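Local coordinates for protein ForH (Streptomyces kaniharaensis, PDB 6NKO) that probably takes part in formycin A biosynthesis, being related to the IMP cyclohydrolase portion of the purine-pathway enzyme PurH, at residues N32-A37 against R58-E63; E65-L70 against R80-T85; N117-L122 against A144-A149. All coordinates share one frame; numbering follows the deposited sequence.

Interaction 1: residues N32-A37 against R58-E63; sequences NIEPLA and RDAGHE
A Schellman turn closes helix 51-59 and brings Ala-60 and His-62 up to Glu-34 in the first turn of helix 33-42, on the surface of the parallel alpha/beta MGS-like fold. Gly-61 makes the turn: its positive phi (81°) suits glycine well, and its N returns a 2.9 Å bond to the Arg-58 O. Glu-34 reaches out with CG anti to its backbone N (chi1 -172°) and the chain straight beyond, which carries the carboxylate out to the His-62 ring and the Ala-60 methyl. OE2 arrives in the plane of the His-62 imidazole, at the CE1 edge, with OE2 to CE1 only 3.1 Å. The carboxylate itself stands 80° to the ring, nearly upright against it. CG lies off the ring plane, 3.4 Å from the same CE1 of His-62, and OE2 also brushes the CB of Ala-60 at 3.7 Å, where a small methyl fits beside the acid. The His-62 ring meanwhile rests on Ala-38 and Leu-41 of helix 33-42, and its ND1 makes a weak hydrogen bond to Leu-57 O. With an alanine in place of Glu-34, the CE1 edge of His-62 would probably lose its negative neighbour and the ring its support on that side. OE2 of Glu-34 sits about equally far from the two ring nitrogens of His-62, facing the carbon between them, whose C-H is the most polarised of the ring. The contact probably has an electrostatic component as well as packing, and the carboxylate may favour a protonated imidazole.

Interaction 2: residues E65-L70 against R80-T85; sequences ERIADL and RVKTLT
Ile-67 and Lys-82 lie across each other at about a right angle, joining the residues just after edge strand 65-66 of the MGS-like fold's parallel sheet to a type I beta turn, Val-81 to Leu-84, that precedes helix 86-93. The turn closes with Leu-84 N bonded to Val-81 O at 2.8 Å, and its two central residues, Lys-82 and Thr-83, supply its half of the contact. Lys-82 touches through its middle: CD meets the CG2 branch of Ile-67 at 3.7 Å, and both CD and CE lie 4.1 Å from the CB of Ala-68. Its chain leaves between N and the carbonyl carbon (chi1 81°) and folds back at chi3 and chi4, so the methylenes cover the two aliphatic residues while NZ turns away to hydrogen-bond Gly-79 O and form a salt bridge with Glu-51. A lysine suits a place that is greasy along its length and polar at its end. Ala-68, with nothing beyond CB, allows that chain to pass close. Ile-67 also packs on Thr-50 and on Ala-48 of strand 46-49. In PurH-type cyclohydrolases the equivalent turn borders the nucleotide site, which may hold here too. Thr-83 also crosses Ile-67 at about a right angle and offers it a methyl rather than its hydroxyl: CG2 lies in the fork of the isoleucine, 4.1 Å from both CG1 and CG2.

Interaction 3: residues N117-L122 against A144-A149; sequences NNYYLL and AMLRGA
The chain runs extended through Asn-117, the last residue of strand 114-117, and on into a loop, while residues 144-149 form helical turns with Ala-149 N bonded to Met-145 O at 2.8 Å. The two backbones come nearest at Asn-117 and Leu-146, whose CA atoms are 6.2 Å apart. This is the strand-to-helix packing of a beta-alpha-beta crossover, since helix 141-151 lies between the parallel neighbours 114-117 and 157-159. The pair meets base to base, CB of Asn-117 being 3.9 Å from CB of Leu-146, and OD1 lies 4.0 Å from the same leucine carbon. Asn-117 has its CG anti to N (chi1 -177°), and its ND2 is gripped twice, by Ala-26 O and Asp-139 OD2. An amide suits this buried strand end because it meets those acceptors while its CB stem remains nonpolar toward the helix. In relatives of the PurH family this strand end lies close to the nucleotide site, and the same may be true here. Leu-146 points toward the strand and also packs against Ala-194 and Ser-198 of helix 184-212. Tyr-119 crosses the leucine obliquely from the loop; its ring is stacked with Tyr-201, and its hydroxyl is hydrogen-bonded to Ser-198 OG. That same OH rests against a branch tip of the leucine, 3.6 Å from CD2 of Leu-146.

How the interactions relate
The three contacts come in series along the chain, all involving elements of one domain built on a parallel five-stranded sheet. Interaction 1 lies at the surface, between helix 33-42 and the loop that leaves helix 51-59; interaction 2 begins at strand 65-66, the next element, its centre 18 Å away. Interaction 3 is the deepest, about 6 Å from the centre of the chain, where strand 114-117 meets helix 141-151; its centre is about 19 Å from that of interaction 1, which it does not touch. Interactions 2 and 3, 15 Å apart between centres, touch directly: Thr-83 CG2 lies 3.7 Å from Met-145 CE, so the turn at 81-84 packs directly on helix 141-151.

Interaction 1: residues N32-A37 against R58-E63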
loop_
_atom_site.group_PDB
_atom_site.type_symbol
_atom_site.label_atom_id
_atom_site.label_comp_id
_atom_site.label_asym_id
_atom_site.label_seq_id
_atom_site.Cartn_x
_atom_site.Cartn_y
_atom_site.Cartn_z
ATOM N N ASN A 32 -2.705 -6.608 12.614
ATOM C CA ASN A 32 -2.091 -7.733 11.911
ATOM C C ASN A 32 -0.898 -7.334 11.050
ATOM O O ASN A 32 -0.413 -8.159 10.264
ATOM C CB ASN A 32 -3.099 -8.485 11.033
ATOM C CG ASN A 32 -4.230 -9.090 11.832
ATOM O OD1 ASN A 32 -4.151 -9.205 13.054
ATOM N ND2 ASN A 32 -5.296 -9.485 11.142
ATOM N N ILE A 33 -0.402 -6.099 11.170
ATOM C CA ILE A 33 0.680 -5.669 10.288
ATOM C C ILE A 33 2.006 -6.308 10.685
ATOM O O ILE A 33 2.887 -6.499 9.837
ATOM C CB ILE A 33 0.779 -4.130 10.257
ATOM C CG1 ILE A 33 1.442 -3.668 8.958
ATOM C CG2 ILE A 33 1.560 -3.603 11.458
ATOM C CD1 ILE A 33 0.849 -4.287 7.708
ATOM N N GLU A 34 2.176 -6.659 11.962
ATOM C CA GLU A 34 3.440 -7.231 12.413
ATOM C C GLU A 34 3.596 -8.692 11.994
ATOM O O GLU A 34 4.680 -9.073 11.535
ATOM C CB GLU A 34 3.593 -7.095 13.930
ATOM C CG GLU A 34 4.970 -7.504 14.434
ATOM C CD GLU A 34 5.142 -7.301 15.926
ATOM O OE1 GLU A 34 4.232 -6.728 16.560
ATOM O OE2 GLU A 34 6.192 -7.714 16.466
ATOM N N PRO A 35 2.575 -9.550 12.132
ATOM C CA PRO A 35 2.737 -10.924 11.625
ATOM C C PRO A 35 2.949 -10.983 10.125
ATOM O O PRO A 35 3.536 -11.951 9.628
ATOM C CB PRO A 35 1.430 -11.616 12.039
ATOM C CG PRO A 35 0.899 -10.800 13.151
ATOM C CD PRO A 35 1.287 -9.391 12.834
ATOM N N LEU A 36 2.480 -9.977 9.383
ATOM C CA LEU A 36 2.710 -9.947 7.944
ATOM C C LEU A 36 4.126 -9.484 7.625
ATOM O O LEU A 36 4.849 -10.146 6.874
ATOM C CB LEU A 36 1.677 -9.044 7.266
ATOM C CG LEU A 36 1.811 -8.867 5.751
ATOM C CD1 LEU A 36 1.533 -10.177 5.027
ATOM C CD2 LEU A 36 0.887 -7.767 5.248
ATOM N N ALA A 37 4.543 -8.352 8.202
ATOM C CA ALA A 37 5.894 -7.847 7.970
ATOM C C ALA A 37 6.943 -8.860 8.408
ATOM O O ALA A 37 7.913 -9.120 7.687
ATOM C CB ALA A 37 6.090 -6.521 8.703
ATOM N N ARG A 58 10.123 -1.195 13.510
ATOM C CA ARG A 58 11.529 -1.129 13.897
ATOM C C ARG A 58 11.692 -1.190 15.410
ATOM O O ARG A 58 12.639 -1.807 15.912
ATOM C CB ARG A 58 12.171 0.140 13.336
ATOM C CG ARG A 58 12.948 -0.087 12.048
ATOM C CD ARG A 58 14.433 0.180 12.237
ATOM N NE ARG A 58 15.223 -0.299 11.106
ATOM C CZ ARG A 58 16.409 -0.890 11.219
ATOM N NH1 ARG A 58 16.948 -1.077 12.415
ATOM N NH2 ARG A 58 17.057 -1.294 10.134
ATOM N N ASP A 59 10.786 -0.551 16.155
ATOM C CA ASP A 59 10.818 -0.675 17.609
ATOM C C ASP A 59 10.570 -2.112 18.046
ATOM O O ASP A 59 11.049 -2.532 19.106
ATOM C CB ASP A 59 9.790 0.262 18.246
ATOM C CG ASP A 59 10.174 1.725 18.119
ATOM O OD1 ASP A 59 11.332 2.011 17.747
ATOM O OD2 ASP A 59 9.315 2.590 18.389
ATOM N N ALA A 60 9.825 -2.876 17.246
ATOM C CA ALA A 60 9.628 -4.300 17.486
ATOM C C ALA A 60 10.790 -5.145 16.979
ATOM O O ALA A 60 10.727 -6.375 17.070
ATOM C CB ALA A 60 8.322 -4.768 16.833
ATOM N N GLY A 61 11.832 -4.526 16.429
ATOM C CA GLY A 61 13.020 -5.263 16.038
ATOM C C GLY A 61 12.946 -5.970 14.705
ATOM O O GLY A 61 13.554 -7.035 14.545
ATOM N N HIS A 62 12.239 -5.403 13.735
ATOM C CA HIS A 62 12.167 -5.973 12.400
ATOM C C HIS A 62 12.950 -5.085 11.441
ATOM O O HIS A 62 12.921 -3.853 11.556
ATOM C CB HIS A 62 10.707 -6.101 11.943
ATOM C CG HIS A 62 9.886 -7.039 12.774
ATOM N ND1 HIS A 62 8.990 -6.599 13.726
ATOM C CD2 HIS A 62 9.821 -8.392 12.793
ATOM C CE1 HIS A 62 8.404 -7.641 14.292
ATOM N NE2 HIS A 62 8.891 -8.741 13.744
ATOM N N GLU A 63 13.675 -5.723 10.522
ATOM C CA GLU A 63 14.564 -5.028 9.592
ATOM C C GLU A 63 13.771 -4.469 8.405
ATOM O O GLU A 63 14.005 -4.797 7.239
ATOM C CB GLU A 63 15.686 -5.965 9.138
ATOM C CG GLU A 63 15.212 -7.249 8.400
ATOM C CD GLU A 63 14.758 -8.365 9.339
ATOM O OE1 GLU A 63 15.000 -9.557 9.036
ATOM O OE2 GLU A 63 14.161 -8.045 10.390
#

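Interaction 2: residues E65-L70 against R80-T85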
loop_
_atom_site.group_PDB
_atom_site.type_symbol
_atom_site.label_atom_id
_atom_site.label_comp_id
_atom_site.label_asym_id
_atom_site.label_seq_id
_atom_site.Cartn_x
_atom_site.Cartn_y
_atom_site.Cartn_z
ATOM N N GLU A 65 12.577 -1.391 5.960
ATOM C CA GLU A 65 13.237 -0.249 5.355
ATOM C C GLU A 65 12.258 0.913 5.269
ATOM O O GLU A 65 11.041 0.724 5.253
ATOM C CB GLU A 65 13.780 -0.607 3.967
ATOM C CG GLU A 65 14.892 -1.652 4.006
ATOM C CD GLU A 65 15.146 -2.307 2.658
ATOM O OE1 GLU A 65 15.809 -1.685 1.806
ATOM O OE2 GLU A 65 14.690 -3.452 2.453
ATOM N N ARG A 66 12.802 2.123 5.247
ATOM C CA ARG A 66 11.982 3.322 5.152
ATOM C C ARG A 66 11.621 3.582 3.696
ATOM O O ARG A 66 12.507 3.827 2.872
ATOM C CB ARG A 66 12.733 4.511 5.740
ATOM C CG ARG A 66 12.109 5.084 6.996
ATOM C CD ARG A 66 12.542 6.521 7.212
ATOM N NE ARG A 66 12.096 7.046 8.499
ATOM C CZ ARG A 66 12.828 7.028 9.608
ATOM N NH1 ARG A 66 14.047 6.505 9.591
ATOM N NH2 ARG A 66 12.342 7.532 10.733
ATOM N N ILE A 67 10.323 3.540 3.378
ATOM C CA ILE A 67 9.867 3.823 2.018
ATOM C C ILE A 67 10.195 5.248 1.603
ATOM O O ILE A 67 10.163 5.571 0.413
ATOM C CB ILE A 67 8.351 3.575 1.884
ATOM C CG1 ILE A 67 7.972 3.286 0.434
ATOM C CG2 ILE A 67 7.575 4.805 2.327
ATOM C CD1 ILE A 67 8.641 2.073 -0.155
ATOM N N ALA A 68 10.486 6.127 2.560
ATOM C CA ALA A 68 10.876 7.485 2.205
ATOM C C ALA A 68 12.261 7.504 1.565
ATOM O O ALA A 68 12.404 7.826 0.378
ATOM C CB ALA A 68 10.812 8.387 3.435
ATOM N N ASP A 69 13.299 7.192 2.344
ATOM C CA ASP A 69 14.653 7.176 1.797
ATOM C C ASP A 69 14.765 6.216 0.616
ATOM O O ASP A 69 15.502 6.469 -0.346
ATOM C CB ASP A 69 15.618 6.778 2.911
ATOM C CG ASP A 69 15.337 7.523 4.225
ATOM O OD1 ASP A 69 14.862 8.682 4.197
ATOM O OD2 ASP A 69 15.561 6.933 5.304
ATOM N N LEU A 70 14.041 5.106 0.676
ATOM C CA LEU A 70 14.069 4.081 -0.360
ATOM C C LEU A 70 13.087 4.467 -1.447
ATOM O O LEU A 70 11.877 4.385 -1.230
ATOM C CB LEU A 70 13.659 2.728 0.211
ATOM C CG LEU A 70 13.808 1.426 -0.565
ATOM C CD1 LEU A 70 15.036 0.707 -0.058
ATOM C CD2 LEU A 70 12.579 0.563 -0.368
ATOM N N ARG A 80 4.763 14.402 1.820
ATOM C CA ARG A 80 3.488 14.253 1.130
ATOM C C ARG A 80 3.624 13.691 -0.278
ATOM O O ARG A 80 2.604 13.364 -0.896
ATOM C CB ARG A 80 2.762 15.600 1.089
ATOM C CG ARG A 80 2.051 15.925 2.389
ATOM C CD ARG A 80 1.534 17.353 2.430
ATOM N NE ARG A 80 0.940 17.682 3.728
ATOM C CZ ARG A 80 1.597 17.704 4.887
ATOM N NH1 ARG A 80 2.898 17.442 4.938
ATOM N NH2 ARG A 80 0.950 18.009 6.003
ATOM N N VAL A 81 4.842 13.563 -0.796
ATOM C CA VAL A 81 5.081 12.977 -2.106
ATOM C C VAL A 81 6.003 11.758 -2.006
ATOM O O VAL A 81 6.518 11.284 -3.011
ATOM C CB VAL A 81 5.633 14.032 -3.086
ATOM C CG1 VAL A 81 4.524 14.938 -3.575
ATOM C CG2 VAL A 81 6.664 14.902 -2.411
ATOM N N LYS A 82 6.190 11.233 -0.791
ATOM C CA LYS A 82 7.240 10.251 -0.536
ATOM C C LYS A 82 7.044 8.945 -1.301
ATOM O O LYS A 82 8.020 8.222 -1.516
ATOM C CB LYS A 82 7.339 9.972 0.965
ATOM C CG LYS A 82 6.319 8.986 1.497
ATOM C CD LYS A 82 6.771 8.419 2.829
ATOM C CE LYS A 82 6.904 9.514 3.874
ATOM N NZ LYS A 82 5.605 10.205 4.109
ATOM N N THR A 83 5.823 8.614 -1.713
ATOM C CA THR A 83 5.603 7.458 -2.571
ATOM C C THR A 83 5.250 7.855 -3.995
ATOM O O THR A 83 5.000 6.977 -4.829
ATOM C CB THR A 83 4.504 6.555 -1.994
ATOM O OG1 THR A 83 3.334 7.334 -1.721
ATOM C CG2 THR A 83 4.986 5.888 -0.710
ATOM N N LEU A 84 5.232 9.150 -4.296
ATOM C CA LEU A 84 4.899 9.636 -5.629
ATOM C C LEU A 84 6.187 9.932 -6.398
ATOM O O LEU A 84 6.557 11.076 -6.663
ATOM C CB LEU A 84 3.991 10.859 -5.530
ATOM C CG LEU A 84 2.616 10.555 -4.924
ATOM C CD1 LEU A 84 1.977 11.799 -4.315
ATOM C CD2 LEU A 84 1.696 9.929 -5.963
ATOM N N THR A 85 6.885 8.851 -6.735
ATOM C CA THR A 85 8.108 8.896 -7.520
ATOM C C THR A 85 8.028 7.841 -8.613
ATOM O O THR A 85 7.187 6.938 -8.577
ATOM C CB THR A 85 9.362 8.652 -6.664
ATOM O OG1 THR A 85 9.385 7.287 -6.226
ATOM C CG2 THR A 85 9.396 9.579 -5.452
#

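Interaction 3: residues N117-L122 against A144-A149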
loop_
_atom_site.group_PDB
_atom_site.type_symbol
_atom_site.label_atom_id
_atom_site.label_comp_id
_atom_site.label_asym_id
_atom_site.label_seq_id
_atom_site.Cartn_x
_atom_site.Cartn_y
_atom_site.Cartn_z
ATOM N N ASN A 117 -2.197 -1.077 2.009
ATOM C CA ASN A 117 -2.626 0.303 2.214
ATOM C C ASN A 117 -3.936 0.352 2.990
ATOM O O ASN A 117 -4.928 -0.257 2.578
ATOM C CB ASN A 117 -2.770 1.032 0.872
ATOM C CG ASN A 117 -3.154 2.490 1.036
ATOM O OD1 ASN A 117 -4.098 2.967 0.407
ATOM N ND2 ASN A 117 -2.428 3.204 1.886
ATOM N N ASN A 118 -3.929 1.093 4.103
ATOM C CA ASN A 118 -5.066 1.236 5.007
ATOM C C ASN A 118 -5.355 2.714 5.222
ATOM O O ASN A 118 -4.491 3.570 5.019
ATOM C CB ASN A 118 -4.795 0.583 6.373
ATOM C CG ASN A 118 -5.075 -0.893 6.376
ATOM O OD1 ASN A 118 -4.573 -1.629 7.224
ATOM N ND2 ASN A 118 -5.886 -1.340 5.428
ATOM N N TYR A 119 -6.570 3.011 5.680
ATOM C CA TYR A 119 -6.987 4.383 5.937
ATOM C C TYR A 119 -7.372 4.590 7.396
ATOM O O TYR A 119 -7.871 3.679 8.065
ATOM C CB TYR A 119 -8.158 4.777 5.045
ATOM C CG TYR A 119 -7.968 4.322 3.628
ATOM C CD1 TYR A 119 -6.804 4.631 2.938
ATOM C CD2 TYR A 119 -8.938 3.575 2.983
ATOM C CE1 TYR A 119 -6.616 4.212 1.647
ATOM C CE2 TYR A 119 -8.760 3.152 1.688
ATOM C CZ TYR A 119 -7.596 3.474 1.022
ATOM O OH TYR A 119 -7.408 3.059 -0.276
ATOM N N TYR A 120 -7.138 5.811 7.873
ATOM C CA TYR A 120 -7.547 6.199 9.214
ATOM C C TYR A 120 -9.069 6.247 9.316
ATOM O O TYR A 120 -9.785 6.342 8.315
ATOM C CB TYR A 120 -6.961 7.562 9.577
ATOM C CG TYR A 120 -5.478 7.540 9.858
ATOM C CD1 TYR A 120 -4.976 6.898 10.982
ATOM C CD2 TYR A 120 -4.578 8.159 8.998
ATOM C CE1 TYR A 120 -3.619 6.872 11.243
ATOM C CE2 TYR A 120 -3.221 8.138 9.251
ATOM C CZ TYR A 120 -2.747 7.493 10.375
ATOM O OH TYR A 120 -1.396 7.468 10.638
ATOM N N LEU A 121 -9.558 6.183 10.552
ATOM C CA LEU A 121 -10.992 6.259 10.798
ATOM C C LEU A 121 -11.497 7.671 10.528
ATOM O O LEU A 121 -10.896 8.653 10.974
ATOM C CB LEU A 121 -11.304 5.856 12.237
ATOM C CG LEU A 121 -11.062 4.394 12.612
ATOM C CD1 LEU A 121 -11.192 4.209 14.115
ATOM C CD2 LEU A 121 -12.021 3.475 11.870
ATOM N N LEU A 122 -12.608 7.772 9.799
ATOM C CA LEU A 122 -13.118 9.107 9.539
ATOM C C LEU A 122 -14.299 9.422 10.449
ATOM O O LEU A 122 -15.068 8.528 10.815
ATOM C CB LEU A 122 -13.555 9.249 8.078
ATOM C CG LEU A 122 -12.464 9.058 7.023
ATOM C CD1 LEU A 122 -13.074 8.523 5.741
ATOM C CD2 LEU A 122 -11.711 10.357 6.770
ATOM N N ALA A 144 -3.219 5.612 -4.491
ATOM C CA ALA A 144 -2.556 5.531 -5.789
ATOM C C ALA A 144 -1.755 4.239 -5.910
ATOM O O ALA A 144 -1.764 3.592 -6.964
ATOM C CB ALA A 144 -1.657 6.749 -6.007
ATOM N N MET A 145 -1.067 3.841 -4.835
ATOM C CA MET A 145 -0.344 2.572 -4.849
ATOM C C MET A 145 -1.304 1.389 -4.862
ATOM O O MET A 145 -1.060 0.394 -5.553
ATOM C CB MET A 145 0.591 2.479 -3.641
ATOM C CG MET A 145 1.708 3.512 -3.605
ATOM S SD MET A 145 2.991 3.071 -2.408
ATOM C CE MET A 145 2.167 3.489 -0.871
ATOM N N LEU A 146 -2.400 1.475 -4.101
ATOM C CA LEU A 146 -3.309 0.338 -3.980
ATOM C C LEU A 146 -4.142 0.150 -5.244
ATOM O O LEU A 146 -4.313 -0.979 -5.718
ATOM C CB LEU A 146 -4.213 0.516 -2.762
ATOM C CG LEU A 146 -5.304 -0.544 -2.599
ATOM C CD1 LEU A 146 -4.686 -1.873 -2.198
ATOM C CD2 LEU A 146 -6.344 -0.103 -1.581
ATOM N N ARG A 147 -4.679 1.243 -5.795
ATOM C CA ARG A 147 -5.405 1.146 -7.057
ATOM C C ARG A 147 -4.484 0.726 -8.191
ATOM O O ARG A 147 -4.908 0.003 -9.101
ATOM C CB ARG A 147 -6.079 2.479 -7.388
ATOM C CG ARG A 147 -7.165 2.895 -6.406
ATOM C CD ARG A 147 -7.642 4.317 -6.675
ATOM N NE ARG A 147 -8.446 4.396 -7.891
ATOM C CZ ARG A 147 -8.016 4.903 -9.042
ATOM N NH1 ARG A 147 -6.785 5.387 -9.139
ATOM N NH2 ARG A 147 -8.818 4.928 -10.098
ATOM N N GLY A 148 -3.223 1.163 -8.157
ATOM C CA GLY A 148 -2.274 0.720 -9.164
ATOM C C GLY A 148 -1.931 -0.751 -9.022
ATOM O O GLY A 148 -1.798 -1.467 -10.019
ATOM N N ALA A 149 -1.789 -1.222 -7.780
ATOM C CA ALA A 149 -1.535 -2.638 -7.546
ATOM C C ALA A 149 -2.722 -3.488 -7.978
ATOM O O ALA A 149 -2.544 -4.540 -8.602
ATOM C CB ALA A 149 -1.211 -2.877 -6.073
#